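PDB 3OBE: sugar phosphate isomerase/epimerase from Parabacteroides distasonis, which probably acts as an isomerase or epimerase, perhaps on a sugar or sugar phosphate, and folds as a TIM barrel. Local coordinates for residues G89-S94 with G127-V132; W166-H171 with V213-D218; W232-P237 with A266-I271; R239-H244 with G270-Y275. All coordinates share one frame; numbering follows the deposited sequence. Where two conformers were deposited one is given.

Contact 1 (G89-S94 with G127-V132). With EOH (ethanol), chain E.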
loop_
_atom_site.group_PDB
_atom_site.type_symbol
_atom_site.label_atom_id
_atom_site.label_comp_id
_atom_site.label_asym_id
_atom_site.label_seq_id
_atom_site.Cartn_x
_atom_site.Cartn_y
_atom_site.Cartn_z
ATOM N N GLY A 89 12.136 7.089 15.639
ATOM C CA GLY A 89 13.010 6.222 14.827
ATOM C C GLY A 89 12.329 5.489 13.680
ATOM O O GLY A 89 12.793 4.424 13.247
ATOM N N LEU A 90 11.244 6.072 13.191
ATOM C CA LEU A 90 10.485 5.503 12.096
ATOM C C LEU A 90 10.559 6.496 10.935
ATOM O O LEU A 90 11.100 7.576 11.090
ATOM C CB LEU A 90 9.033 5.284 12.527
ATOM C CG LEU A 90 8.789 4.284 13.671
ATOM C CD1 LEU A 90 7.369 4.347 14.129
ATOM C CD2 LEU A 90 9.151 2.866 13.227
ATOM N N ARG A 91 10.043 6.110 9.770
ATOM C CA ARG A 91 9.924 6.996 8.665
ATOM C C ARG A 91 8.576 6.763 8.013
ATOM O O ARG A 91 8.222 5.601 7.758
ATOM C CB ARG A 91 11.051 6.724 7.696
ATOM C CG ARG A 91 10.918 7.456 6.385
ATOM C CD ARG A 91 12.105 7.258 5.382
ATOM N NE ARG A 91 11.696 8.049 4.216
ATOM C CZ ARG A 91 11.489 7.603 2.987
ATOM N NH1 ARG A 91 11.829 6.362 2.634
ATOM N NH2 ARG A 91 10.997 8.437 2.087
ATOM N N ILE A 92 7.867 7.848 7.711
ATOM C CA ILE A 92 6.672 7.783 6.838
ATOM C C ILE A 92 7.158 7.709 5.386
ATOM O O ILE A 92 7.621 8.728 4.838
ATOM C CB ILE A 92 5.719 9.002 7.014
ATOM C CG1 ILE A 92 5.343 9.196 8.475
ATOM C CG2 ILE A 92 4.482 8.795 6.130
ATOM C CD1 ILE A 92 4.628 10.554 8.789
ATOM N N SER A 93 7.058 6.530 4.795
ATOM C CA SER A 93 7.544 6.274 3.456
ATOM C C SER A 93 6.494 6.111 2.402
ATOM O O SER A 93 6.818 6.243 1.206
ATOM C CB SER A 93 8.536 5.144 3.448
ATOM O OG SER A 93 8.100 3.955 4.087
ATOM N N SER A 94 5.234 5.900 2.811
ATOM C CA SER A 94 4.143 5.823 1.904
ATOM C C SER A 94 2.860 6.397 2.504
ATOM O O SER A 94 2.803 6.664 3.699
ATOM C CB SER A 94 3.971 4.363 1.452
ATOM O OG SER A 94 3.015 4.218 0.431
ATOM N N GLY A 127 7.774 13.937 3.149
ATOM C CA GLY A 127 9.016 13.215 2.854
ATOM C C GLY A 127 8.808 11.768 2.466
ATOM O O GLY A 127 9.729 10.957 2.572
ATOM N N VAL A 128 7.615 11.438 1.978
ATOM C CA VAL A 128 7.351 10.057 1.530
ATOM C C VAL A 128 8.088 9.713 0.253
ATOM O O VAL A 128 8.457 10.595 -0.540
ATOM C CB VAL A 128 5.828 9.794 1.300
ATOM C CG1 VAL A 128 5.036 10.098 2.621
ATOM C CG2 VAL A 128 5.300 10.584 0.048
ATOM N N SER A 129 8.310 8.430 0.044
ATOM C CA SER A 129 8.792 7.895 -1.208
ATOM C C SER A 129 7.684 7.496 -2.183
ATOM O O SER A 129 7.923 7.491 -3.391
ATOM C CB SER A 129 9.674 6.680 -0.985
ATOM O OG SER A 129 10.826 7.108 -0.279
ATOM N N CYS A 130 6.535 7.105 -1.658
ATOM C CA CYS A 130 5.456 6.593 -2.454
ATOM C C CYS A 130 4.107 7.237 -2.089
ATOM O O CYS A 130 3.842 7.528 -0.931
ATOM C CB CYS A 130 5.311 5.085 -2.254
ATOM S SG CYS A 130 6.876 4.198 -2.514
HETATM N N MSE A 131 3.251 7.368 -3.083
HETATM C CA MSE A 131 1.822 7.778 -2.857
HETATM C C MSE A 131 0.977 6.767 -3.588
HETATM O O MSE A 131 1.217 6.514 -4.764
HETATM C CB MSE A 131 1.593 9.170 -3.397
HETATM C CG MSE A 131 2.222 10.281 -2.605
HETATM SE SE MSE A 131 2.390 11.944 -3.641
HETATM C CE MSE A 131 0.497 12.315 -3.897
ATOM N N VAL A 132 -0.000 6.174 -2.911
ATOM C CA VAL A 132 -0.695 5.009 -3.441
ATOM C C VAL A 132 -2.200 5.207 -3.320
ATOM O O VAL A 132 -2.697 5.560 -2.233
ATOM C CB VAL A 132 -0.277 3.764 -2.669
ATOM C CG1 VAL A 132 -1.175 2.475 -3.017
ATOM C CG2 VAL A 132 1.191 3.494 -2.957
HETATM C C1 EOH E . 11.040 2.552 0.556
HETATM C C2 EOH E . 9.634 2.118 0.186
HETATM O O EOH E . 11.060 3.912 0.965
HETATM O O HOH W 1 11.394 10.951 5.225
#
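R91 reaches S129 and G127 with the edge of its guanidinium. R91 NH2 donates to S129 OG at 2.7 Å and to G127 O at 2.9 Å, and both acceptors lie close to the guanidinium plane. A water between R91 NE and G127 O closes a second path, while S93 CB lies over one face of the group, displaced toward its rim. CG anti to the backbone N (chi1 171°) starts an extended chain that ends beside segment 127-132. An alanine at S129 would probably leave NH2 with G127 O as its one acceptor across this contact, and the guanidinium freer to turn. Among backbone bonds, S93 O accepts from both S129 N (2.9 Å) and C130 N (3.0 Å). Apolar packing is slight: I92 CG2 meets V128 CG1 at 3.8 Å. S94 OG, bonded to E54, lies 3.6 Å from C130 CB. Here strands 91-95 and 130-133 meet through a bifurcated acceptor, S93 O, at the closure of a TIM barrel.

Contact 2 (W166-H171 with V213-D218). With PO4 (phosphate ion), chain C.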
loop_
_atom_site.group_PDB
_atom_site.type_symbol
_atom_site.label_atom_id
_atom_site.label_comp_id
_atom_site.label_asym_id
_atom_site.label_seq_id
_atom_site.Cartn_x
_atom_site.Cartn_y
_atom_site.Cartn_z
ATOM N N TRP A 166 4.167 7.028 -7.742
ATOM C CA TRP A 166 2.728 6.773 -7.651
ATOM C C TRP A 166 2.479 5.297 -7.843
ATOM O O TRP A 166 3.012 4.695 -8.771
ATOM C CB TRP A 166 1.969 7.595 -8.690
ATOM C CG TRP A 166 0.489 7.611 -8.467
ATOM C CD1 TRP A 166 -0.200 8.576 -7.806
ATOM C CD2 TRP A 166 -0.483 6.625 -8.865
ATOM N NE1 TRP A 166 -1.532 8.269 -7.764
ATOM C CE2 TRP A 166 -1.746 7.095 -8.437
ATOM C CE3 TRP A 166 -0.422 5.416 -9.565
ATOM C CZ2 TRP A 166 -2.917 6.367 -8.634
ATOM C CZ3 TRP A 166 -1.575 4.738 -9.792
ATOM C CH2 TRP A 166 -2.800 5.184 -9.314
ATOM N N GLY A 167 1.580 4.728 -7.022
ATOM C CA GLY A 167 1.201 3.332 -7.127
ATOM C C GLY A 167 -0.283 3.082 -6.871
ATOM O O GLY A 167 -0.976 3.953 -6.361
ATOM N N TYR A 168 -0.696 1.863 -7.183
ATOM C CA TYR A 168 -2.080 1.406 -7.069
ATOM C C TYR A 168 -2.133 0.119 -6.245
ATOM O O TYR A 168 -1.412 -0.838 -6.537
ATOM C CB TYR A 168 -2.714 1.170 -8.438
ATOM C CG TYR A 168 -4.139 0.752 -8.330
ATOM C CD1 TYR A 168 -5.097 1.680 -8.002
ATOM C CD2 TYR A 168 -4.519 -0.605 -8.401
ATOM C CE1 TYR A 168 -6.386 1.319 -7.842
ATOM C CE2 TYR A 168 -5.810 -0.971 -8.218
ATOM C CZ TYR A 168 -6.750 0.002 -7.962
ATOM O OH TYR A 168 -8.090 -0.316 -7.816
ATOM N N HIS A 169 -2.980 0.118 -5.220
ATOM C CA HIS A 169 -3.140 -1.001 -4.283
ATOM C C HIS A 169 -4.450 -1.692 -4.549
ATOM O O HIS A 169 -5.527 -1.060 -4.487
ATOM C CB HIS A 169 -3.087 -0.486 -2.850
ATOM C CG HIS A 169 -3.405 -1.516 -1.826
ATOM N ND1 HIS A 169 -4.311 -1.281 -0.826
ATOM C CD2 HIS A 169 -2.911 -2.764 -1.613
ATOM C CE1 HIS A 169 -4.401 -2.357 -0.054
ATOM N NE2 HIS A 169 -3.567 -3.281 -0.509
ATOM N N ASN A 170 -4.365 -2.967 -4.896
ATOM C CA ASN A 170 -5.500 -3.782 -5.202
ATOM C C ASN A 170 -6.159 -4.395 -3.950
ATOM O O ASN A 170 -5.524 -4.565 -2.906
ATOM C CB ASN A 170 -5.142 -4.996 -6.106
ATOM C CG ASN A 170 -4.171 -5.919 -5.454
ATOM O OD1 ASN A 170 -2.983 -5.610 -5.369
ATOM N ND2 ASN A 170 -4.648 -7.059 -4.973
ATOM N N HIS A 171 -7.421 -4.814 -4.103
ATOM C CA HIS A 171 -8.038 -5.784 -3.191
ATOM C C HIS A 171 -8.391 -6.991 -4.066
ATOM O O HIS A 171 -7.515 -7.437 -4.789
ATOM C CB HIS A 171 -9.191 -5.149 -2.456
ATOM C CG HIS A 171 -8.729 -4.023 -1.573
ATOM N ND1 HIS A 171 -8.309 -2.812 -2.089
ATOM C CD2 HIS A 171 -8.515 -3.967 -0.234
ATOM C CE1 HIS A 171 -7.897 -2.044 -1.081
ATOM N NE2 HIS A 171 -7.997 -2.725 0.047
ATOM N N VAL A 213 3.719 4.655 -13.171
ATOM C CA VAL A 213 2.839 3.926 -12.301
ATOM C C VAL A 213 3.455 2.609 -11.877
ATOM O O VAL A 213 3.907 1.832 -12.724
ATOM C CB VAL A 213 1.495 3.648 -13.013
ATOM C CG1 VAL A 213 0.586 2.667 -12.195
ATOM C CG2 VAL A 213 0.774 4.963 -13.290
HETATM N N MSE A 214 3.434 2.356 -10.557
HETATM C CA MSE A 214 3.750 1.018 -10.056
HETATM C C MSE A 214 2.554 0.502 -9.250
HETATM O O MSE A 214 1.511 1.181 -9.130
HETATM C CB MSE A 214 5.051 1.046 -9.246
HETATM C CG MSE A 214 5.074 2.014 -8.058
HETATM SE SE MSE A 214 4.245 1.267 -6.459
HETATM C CE MSE A 214 4.596 2.814 -5.322
ATOM N N PHE A 215 2.670 -0.736 -8.766
ATOM C CA PHE A 215 1.599 -1.443 -8.120
ATOM C C PHE A 215 2.068 -1.915 -6.750
ATOM O O PHE A 215 3.213 -2.419 -6.594
ATOM C CB PHE A 215 1.044 -2.585 -9.001
ATOM C CG PHE A 215 0.294 -2.056 -10.233
ATOM C CD1 PHE A 215 1.004 -1.633 -11.350
ATOM C CD2 PHE A 215 -1.079 -1.854 -10.216
ATOM C CE1 PHE A 215 0.353 -1.075 -12.411
ATOM C CE2 PHE A 215 -1.730 -1.305 -11.327
ATOM C CZ PHE A 215 -1.021 -0.905 -12.394
ATOM N N GLU A 216 1.167 -1.752 -5.791
ATOM C CA GLU A 216 1.345 -2.281 -4.422
ATOM C C GLU A 216 0.499 -3.515 -4.367
ATOM O O GLU A 216 -0.725 -3.451 -4.178
ATOM C CB GLU A 216 0.933 -1.232 -3.394
ATOM C CG GLU A 216 1.040 -1.647 -1.899
ATOM C CD GLU A 216 0.800 -0.505 -1.002
ATOM O OE1 GLU A 216 -0.345 -0.063 -0.956
ATOM O OE2 GLU A 216 1.731 -0.111 -0.244
ATOM N N LEU A 217 1.139 -4.651 -4.562
ATOM C CA LEU A 217 0.429 -5.913 -4.690
ATOM C C LEU A 217 -0.029 -6.378 -3.331
ATOM O O LEU A 217 0.783 -6.625 -2.458
ATOM C CB LEU A 217 1.281 -6.987 -5.324
ATOM C CG LEU A 217 0.601 -8.340 -5.485
ATOM C CD1 LEU A 217 -0.743 -8.203 -6.283
ATOM C CD2 LEU A 217 1.542 -9.340 -6.048
ATOM N N ASP A 218 -1.340 -6.469 -3.191
ATOM C CA ASP A 218 -1.929 -7.084 -1.972
ATOM C C ASP A 218 -1.981 -8.588 -2.140
ATOM O O ASP A 218 -2.808 -9.114 -2.871
ATOM C CB ASP A 218 -3.284 -6.551 -1.582
ATOM C CG ASP A 218 -3.536 -6.809 -0.108
ATOM O OD1 ASP A 218 -3.610 -8.032 0.221
ATOM O OD2 ASP A 218 -3.579 -5.836 0.697
HETATM P P PO4 C . -6.705 -0.757 2.867
HETATM O O1 PO4 C . -7.111 -0.595 4.338
HETATM O O2 PO4 C . -7.093 -2.145 2.466
HETATM O O3 PO4 C . -5.153 -0.618 2.908
HETATM O O4 PO4 C . -7.240 0.327 1.996
#
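V213 lies alongside W166, its CG1 at the edge of the indole, 3.8 Å from W166 CZ3. The next residue, the selenomethionine M214, donates its N to W166 O and accepts from Y168 N, in parallel-strand fashion. Its chain bends back at chi2 (83°), and SE comes to rest 3.7 Å from G167 CA, where a side chain on G167 would clash. F215 crosses Y168 on the other face of the sheet, CD2 touching Y168 CB at 3.9 Å. E216 N donates to Y168 O; its carboxylate stands almost perpendicular to the H169 ring (89°), with E216 OE1 3.4 Å from H169 CB; that oxygen is hydrogen-bonded to H96. L217 brings CD1 near N170 OD1, which accepts a nearly straight bond from D218 N (2.9 Å). D218 OD2 accepts a hydrogen bond from H169 NE2 at 2.8 Å, on its anti lone pair and near the ring plane, which helps to fix the ring's rotation. D218 OD1 caps the following helix at W221 N. Beyond, H171 NE2 donates to O2 of a phosphate ion, probably from the crystallisation liquor, at 2.6 Å. TIM barrels carry their active sites at such C-terminal strand ends.

Contact 3 (W232-P237 with A266-I271)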
loop_
_atom_site.group_PDB
_atom_site.type_symbol
_atom_site.label_atom_id
_atom_site.label_comp_id
_atom_site.label_asym_id
_atom_site.label_seq_id
_atom_site.Cartn_x
_atom_site.Cartn_y
_atom_site.Cartn_z
ATOM N N TRP A 232 1.465 -13.497 -10.490
ATOM C CA TRP A 232 1.375 -12.090 -10.879
ATOM C C TRP A 232 2.746 -11.391 -10.837
ATOM O O TRP A 232 3.103 -10.686 -11.777
ATOM C CB TRP A 232 0.317 -11.358 -10.077
ATOM C CG TRP A 232 -1.028 -11.745 -10.515
ATOM C CD1 TRP A 232 -1.734 -12.847 -10.129
ATOM C CD2 TRP A 232 -1.844 -11.064 -11.481
ATOM N NE1 TRP A 232 -2.942 -12.888 -10.769
ATOM C CE2 TRP A 232 -3.032 -11.809 -11.616
ATOM C CE3 TRP A 232 -1.671 -9.906 -12.275
ATOM C CZ2 TRP A 232 -4.063 -11.416 -12.481
ATOM C CZ3 TRP A 232 -2.691 -9.534 -13.160
ATOM C CH2 TRP A 232 -3.860 -10.268 -13.235
HETATM N N MSE A 233 3.490 -11.618 -9.756
HETATM C CA MSE A 233 4.837 -11.065 -9.587
HETATM C C MSE A 233 5.780 -11.533 -10.694
HETATM O O MSE A 233 6.533 -10.737 -11.272
HETATM C CB MSE A 233 5.361 -11.413 -8.177
HETATM C CG MSE A 233 4.543 -10.768 -7.041
HETATM SE SE MSE A 233 4.806 -11.644 -5.304
HETATM C CE MSE A 233 6.600 -11.052 -4.818
ATOM N N GLU A 234 5.706 -12.818 -11.046
ATOM C CA GLU A 234 6.510 -13.377 -12.108
ATOM C C GLU A 234 6.147 -12.800 -13.480
ATOM O O GLU A 234 7.016 -12.631 -14.333
ATOM C CB GLU A 234 6.350 -14.910 -12.122
ATOM C CG GLU A 234 7.142 -15.587 -13.133
ATOM C CD GLU A 234 8.695 -15.395 -12.941
ATOM O OE1 GLU A 234 9.229 -15.060 -11.814
ATOM O OE2 GLU A 234 9.357 -15.583 -13.962
ATOM N N ASN A 235 4.878 -12.462 -13.692
ATOM C CA ASN A 235 4.483 -11.984 -15.003
ATOM C C ASN A 235 4.706 -10.488 -15.211
ATOM O O ASN A 235 4.777 -10.039 -16.350
ATOM C CB ASN A 235 3.035 -12.341 -15.272
ATOM C CG ASN A 235 2.856 -13.818 -15.552
ATOM O OD1 ASN A 235 3.833 -14.548 -15.807
ATOM N ND2 ASN A 235 1.605 -14.265 -15.538
ATOM N N TYR A 236 4.805 -9.736 -14.123
ATOM C CA TYR A 236 4.953 -8.266 -14.174
ATOM C C TYR A 236 6.020 -7.830 -13.180
ATOM O O TYR A 236 5.785 -7.034 -12.271
ATOM C CB TYR A 236 3.615 -7.566 -13.880
ATOM C CG TYR A 236 2.505 -8.002 -14.777
ATOM C CD1 TYR A 236 2.298 -7.380 -15.969
ATOM C CD2 TYR A 236 1.676 -9.065 -14.426
ATOM C CE1 TYR A 236 1.281 -7.790 -16.799
ATOM C CE2 TYR A 236 0.621 -9.487 -15.270
ATOM C CZ TYR A 236 0.457 -8.848 -16.455
ATOM O OH TYR A 236 -0.597 -9.242 -17.324
ATOM N N PRO A 237 7.271 -8.322 -13.393
ATOM C CA PRO A 237 8.256 -8.240 -12.321
ATOM C C PRO A 237 8.717 -6.820 -12.004
ATOM O O PRO A 237 9.088 -6.543 -10.865
ATOM C CB PRO A 237 9.408 -9.063 -12.863
ATOM C CG PRO A 237 9.245 -9.152 -14.297
ATOM C CD PRO A 237 7.729 -9.121 -14.506
ATOM N N ALA A 266 9.609 -11.893 -4.259
ATOM C CA ALA A 266 9.738 -10.445 -4.048
ATOM C C ALA A 266 11.174 -10.012 -4.218
ATOM O O ALA A 266 11.452 -8.985 -4.869
ATOM C CB ALA A 266 9.237 -10.052 -2.626
ATOM N N TYR A 267 12.090 -10.761 -3.612
ATOM C CA TYR A 267 13.507 -10.411 -3.746
ATOM C C TYR A 267 14.044 -10.650 -5.132
ATOM O O TYR A 267 14.938 -9.908 -5.570
ATOM C CB TYR A 267 14.369 -11.053 -2.674
ATOM C CG TYR A 267 13.866 -10.651 -1.313
ATOM C CD1 TYR A 267 13.713 -9.309 -0.989
ATOM C CD2 TYR A 267 13.557 -11.613 -0.342
ATOM C CE1 TYR A 267 13.268 -8.938 0.279
ATOM C CE2 TYR A 267 13.110 -11.262 0.876
ATOM C CZ TYR A 267 12.950 -9.930 1.195
ATOM O OH TYR A 267 12.493 -9.562 2.451
ATOM N N GLU A 268 13.541 -11.678 -5.810
ATOM C CA GLU A 268 13.892 -11.909 -7.201
ATOM C C GLU A 268 13.516 -10.756 -8.086
ATOM O O GLU A 268 14.312 -10.355 -8.926
ATOM C CB GLU A 268 13.266 -13.195 -7.760
ATOM C CG GLU A 268 13.850 -14.492 -7.268
ATOM C CD GLU A 268 13.060 -15.702 -7.814
ATOM O OE1 GLU A 268 12.463 -15.612 -8.914
ATOM O OE2 GLU A 268 13.020 -16.739 -7.123
ATOM N N ILE A 269 12.303 -10.228 -7.926
ATOM C CA ILE A 269 11.825 -9.164 -8.790
ATOM C C ILE A 269 12.293 -7.797 -8.327
ATOM O O ILE A 269 12.197 -6.873 -9.083
ATOM C CB ILE A 269 10.301 -9.194 -9.022
ATOM C CG1 ILE A 269 9.484 -8.772 -7.800
ATOM C CG2 ILE A 269 9.879 -10.645 -9.414
ATOM C CD1 ILE A 269 8.009 -8.534 -8.124
ATOM N N GLY A 270 12.823 -7.700 -7.113
ATOM C CA GLY A 270 13.404 -6.456 -6.635
ATOM C C GLY A 270 12.452 -5.476 -6.002
ATOM O O GLY A 270 12.573 -4.276 -6.222
ATOM N N ILE A 271 11.515 -5.948 -5.194
ATOM C CA ILE A 271 10.560 -5.021 -4.562
ATOM C C ILE A 271 11.326 -4.000 -3.732
ATOM O O ILE A 271 12.403 -4.306 -3.200
ATOM C CB ILE A 271 9.491 -5.734 -3.665
ATOM C CG1 ILE A 271 10.158 -6.399 -2.453
ATOM C CG2 ILE A 271 8.638 -6.726 -4.499
ATOM C CD1 ILE A 271 9.188 -6.646 -1.253
HETATM O O HOH W 2 12.021 -13.948 -11.238
#
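I269 packs against M233 and P237 where two outer helices of the TIM barrel, 229-235 and 259-269, come to their ends. The apolar contacts centre on this isoleucine. Its CG1 lies between the backbone N and the carbonyl carbon (chi1 72°), and CD1, anti beyond it (chi2 168°), reaches M233 CB at 3.9 Å. I269 CG2 meets P237 CB at 3.8 Å. P237 O also comes within 3.4 Å of I269 CB. An alanine at I269 would probably open a gap between the helix ends and leave M233 CB and P237 CB without those partners. The selenomethionine M233 bends at chi3 (73°), and in the conformer given its CE lies 3.6 Å from A266 CB. The polar contacts lie between the exposed ends of E234 and E268. These bring like charges within 4.4 Å, E234 OE1 to E268 OE1, a repulsion that K265 is likely to offset by its salt bridges to both. One water joins the same two oxygens, donating to E234 OE1 at 3.1 Å and to E268 OE1 at 2.9 Å.

Contact 4 (R239-H244 with G270-Y275). With EOH (ethanol), chain D.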
loop_
_atom_site.group_PDB
_atom_site.type_symbol
_atom_site.label_atom_id
_atom_site.label_comp_id
_atom_site.label_asym_id
_atom_site.label_seq_id
_atom_site.Cartn_x
_atom_site.Cartn_y
_atom_site.Cartn_z
ATOM N N ARG A 239 6.764 -4.165 -12.280
ATOM C CA ARG A 239 5.597 -3.311 -11.963
ATOM C C ARG A 239 5.160 -3.338 -10.490
ATOM O O ARG A 239 4.676 -2.348 -9.959
ATOM C CB ARG A 239 4.402 -3.704 -12.809
ATOM C CG ARG A 239 4.637 -3.764 -14.312
ATOM C CD ARG A 239 5.258 -2.542 -14.932
ATOM N NE ARG A 239 4.526 -1.332 -14.609
ATOM C CZ ARG A 239 3.391 -0.978 -15.200
ATOM N NH1 ARG A 239 2.851 -1.747 -16.131
ATOM N NH2 ARG A 239 2.805 0.155 -14.845
ATOM N N PHE A 240 5.355 -4.484 -9.833
ATOM C CA PHE A 240 5.010 -4.646 -8.439
ATOM C C PHE A 240 6.181 -4.223 -7.591
ATOM O O PHE A 240 7.075 -5.027 -7.314
ATOM C CB PHE A 240 4.589 -6.106 -8.222
ATOM C CG PHE A 240 3.299 -6.443 -8.869
ATOM C CD1 PHE A 240 2.153 -5.754 -8.515
ATOM C CD2 PHE A 240 3.187 -7.435 -9.845
ATOM C CE1 PHE A 240 0.928 -6.049 -9.109
ATOM C CE2 PHE A 240 1.971 -7.692 -10.428
ATOM C CZ PHE A 240 0.861 -7.029 -10.050
ATOM N N LYS A 241 6.209 -2.946 -7.205
ATOM C CA LYS A 241 7.351 -2.381 -6.500
ATOM C C LYS A 241 7.179 -2.401 -4.966
ATOM O O LYS A 241 8.171 -2.287 -4.241
ATOM C CB LYS A 241 7.657 -0.938 -6.977
ATOM C CG LYS A 241 8.178 -0.861 -8.435
ATOM C CD LYS A 241 8.675 0.544 -8.787
ATOM C CE LYS A 241 9.211 0.662 -10.217
ATOM N NZ LYS A 241 9.437 2.074 -10.608
ATOM N N LEU A 242 5.943 -2.531 -4.509
ATOM C CA LEU A 242 5.609 -2.695 -3.094
ATOM C C LEU A 242 4.699 -3.908 -2.944
ATOM O O LEU A 242 3.941 -4.289 -3.860
ATOM C CB LEU A 242 4.883 -1.457 -2.544
ATOM C CG LEU A 242 5.571 -0.114 -2.571
ATOM C CD1 LEU A 242 4.577 0.994 -2.184
ATOM C CD2 LEU A 242 6.809 -0.119 -1.684
ATOM N N LEU A 243 4.710 -4.507 -1.751
ATOM C CA LEU A 243 3.659 -5.411 -1.363
ATOM C C LEU A 243 2.917 -4.848 -0.166
ATOM O O LEU A 243 3.514 -4.148 0.682
ATOM C CB LEU A 243 4.191 -6.774 -0.938
ATOM C CG LEU A 243 5.100 -7.530 -1.932
ATOM C CD1 LEU A 243 5.662 -8.863 -1.348
ATOM C CD2 LEU A 243 4.371 -7.734 -3.273
ATOM N N HIS A 244 1.653 -5.248 -0.061
ATOM C CA HIS A 244 1.002 -5.337 1.237
ATOM C C HIS A 244 1.086 -6.774 1.712
ATOM O O HIS A 244 0.756 -7.711 0.952
ATOM C CB HIS A 244 -0.443 -4.894 1.197
ATOM C CG HIS A 244 -0.626 -3.502 1.691
ATOM N ND1 HIS A 244 -1.745 -3.081 2.373
ATOM C CD2 HIS A 244 0.174 -2.414 1.570
ATOM C CE1 HIS A 244 -1.630 -1.800 2.671
ATOM N NE2 HIS A 244 -0.485 -1.355 2.177
ATOM N N GLY A 270 12.823 -7.700 -7.113
ATOM C CA GLY A 270 13.404 -6.456 -6.635
ATOM C C GLY A 270 12.452 -5.476 -6.002
ATOM O O GLY A 270 12.573 -4.276 -6.222
ATOM N N ILE A 271 11.515 -5.948 -5.194
ATOM C CA ILE A 271 10.560 -5.021 -4.562
ATOM C C ILE A 271 11.326 -4.000 -3.732
ATOM O O ILE A 271 12.403 -4.306 -3.200
ATOM C CB ILE A 271 9.491 -5.734 -3.665
ATOM C CG1 ILE A 271 10.158 -6.399 -2.453
ATOM C CG2 ILE A 271 8.638 -6.726 -4.499
ATOM C CD1 ILE A 271 9.188 -6.646 -1.253
ATOM N N LEU A 272 10.771 -2.803 -3.621
ATOM C CA LEU A 272 11.361 -1.740 -2.837
ATOM C C LEU A 272 11.057 -1.825 -1.333
ATOM O O LEU A 272 11.837 -1.350 -0.476
ATOM C CB LEU A 272 10.899 -0.396 -3.366
ATOM C CG LEU A 272 11.291 -0.125 -4.830
ATOM C CD1 LEU A 272 10.692 1.226 -5.292
ATOM C CD2 LEU A 272 12.815 -0.217 -5.124
ATOM N N GLY A 273 9.958 -2.463 -1.020
ATOM C CA GLY A 273 9.557 -2.649 0.359
ATOM C C GLY A 273 8.152 -3.162 0.464
ATOM O O GLY A 273 7.478 -3.489 -0.548
ATOM N N TYR A 274 7.726 -3.308 1.711
ATOM C CA TYR A 274 6.405 -3.796 1.999
ATOM C C TYR A 274 5.793 -3.210 3.265
ATOM O O TYR A 274 6.502 -2.774 4.188
ATOM C CB TYR A 274 6.408 -5.323 2.113
ATOM C CG TYR A 274 7.142 -5.852 3.335
ATOM C CD1 TYR A 274 6.499 -6.038 4.543
ATOM C CD2 TYR A 274 8.498 -6.181 3.255
ATOM C CE1 TYR A 274 7.178 -6.528 5.649
ATOM C CE2 TYR A 274 9.186 -6.621 4.375
ATOM C CZ TYR A 274 8.521 -6.816 5.540
ATOM O OH TYR A 274 9.246 -7.319 6.606
ATOM N N TYR A 275 4.477 -3.212 3.302
ATOM C CA TYR A 275 3.747 -2.775 4.471
ATOM C C TYR A 275 2.791 -3.852 4.912
ATOM O O TYR A 275 2.004 -4.391 4.110
ATOM C CB TYR A 275 2.984 -1.472 4.185
ATOM C CG TYR A 275 3.923 -0.400 3.735
ATOM C CD1 TYR A 275 4.582 0.414 4.642
ATOM C CD2 TYR A 275 4.171 -0.196 2.370
ATOM C CE1 TYR A 275 5.494 1.403 4.200
ATOM C CE2 TYR A 275 5.085 0.734 1.935
ATOM C CZ TYR A 275 5.726 1.552 2.849
ATOM O OH TYR A 275 6.644 2.482 2.390
HETATM C C1 EOH D . 9.674 -1.101 4.272
HETATM C C2 EOH D . 8.817 -0.095 3.513
HETATM O O EOH D . 9.714 -2.435 3.776
#
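The beta-alpha-beta unit of strand 240-245, helix 259-269 and strand 273-276 brings K241 and L272 together where its two parallel strands begin to pair. L272 N donates to K241 O at 2.7 Å, and the two side chains run side by side, in the conformer given with L272 CD1 4.1 Å from K241 CB. Further on, L243 binds the other strand with both its backbone groups: its N donates to G273 O, and L243 O accepts from Y275 N at 2.9 Å. On one face L243 CB meets Y274 CB at 4.0 Å. The L243 and I271 side chains cross at about a right angle, CD1 to CD1. On the face of L242 and H244, L242 CD2 touches Y275 CE2 at 4.1 Å, and H244 CD2 lies 4.0 Å from Y275 CB. An ethanol, probably from the crystallisation liquor, lies where a CB on G273 would clash with its C2; its O accepts from Y274 N at 3.0 Å. G273 N, buried here, has no partner in the model. L243 and I271 face A266 on helix 259-269, and Y274 meets F263 edge-to-face. Y275 OH bonds S93, H244 NE2 bonds E54, and strand 213-218 flanks 240-245 on its far side.

Contacts 1, 2 and 4 fall on one parallel eight-stranded sheet, contact 1 between its outermost strands 91-95 and 130-133. Contact 2 follows one strand further round, where M131 O meets G167 N, and contact 4 joins it through strands 213-218 and 240-245, their centres about 9 Å apart. Contact 4 also reaches contact 1, about 13 Å between centres, through S93 OG and Y275 OH. Contact 3 lies outside, about 21 Å from contact 1 between centres, packing helices against strand 240-245 and sharing G270 and I271 with contact 4. Contact 1 closes before contact 2 opens, and both precede contacts 3 and 4, which end on the same overlapping stretch; successive pairings build barrel wall and helical coat.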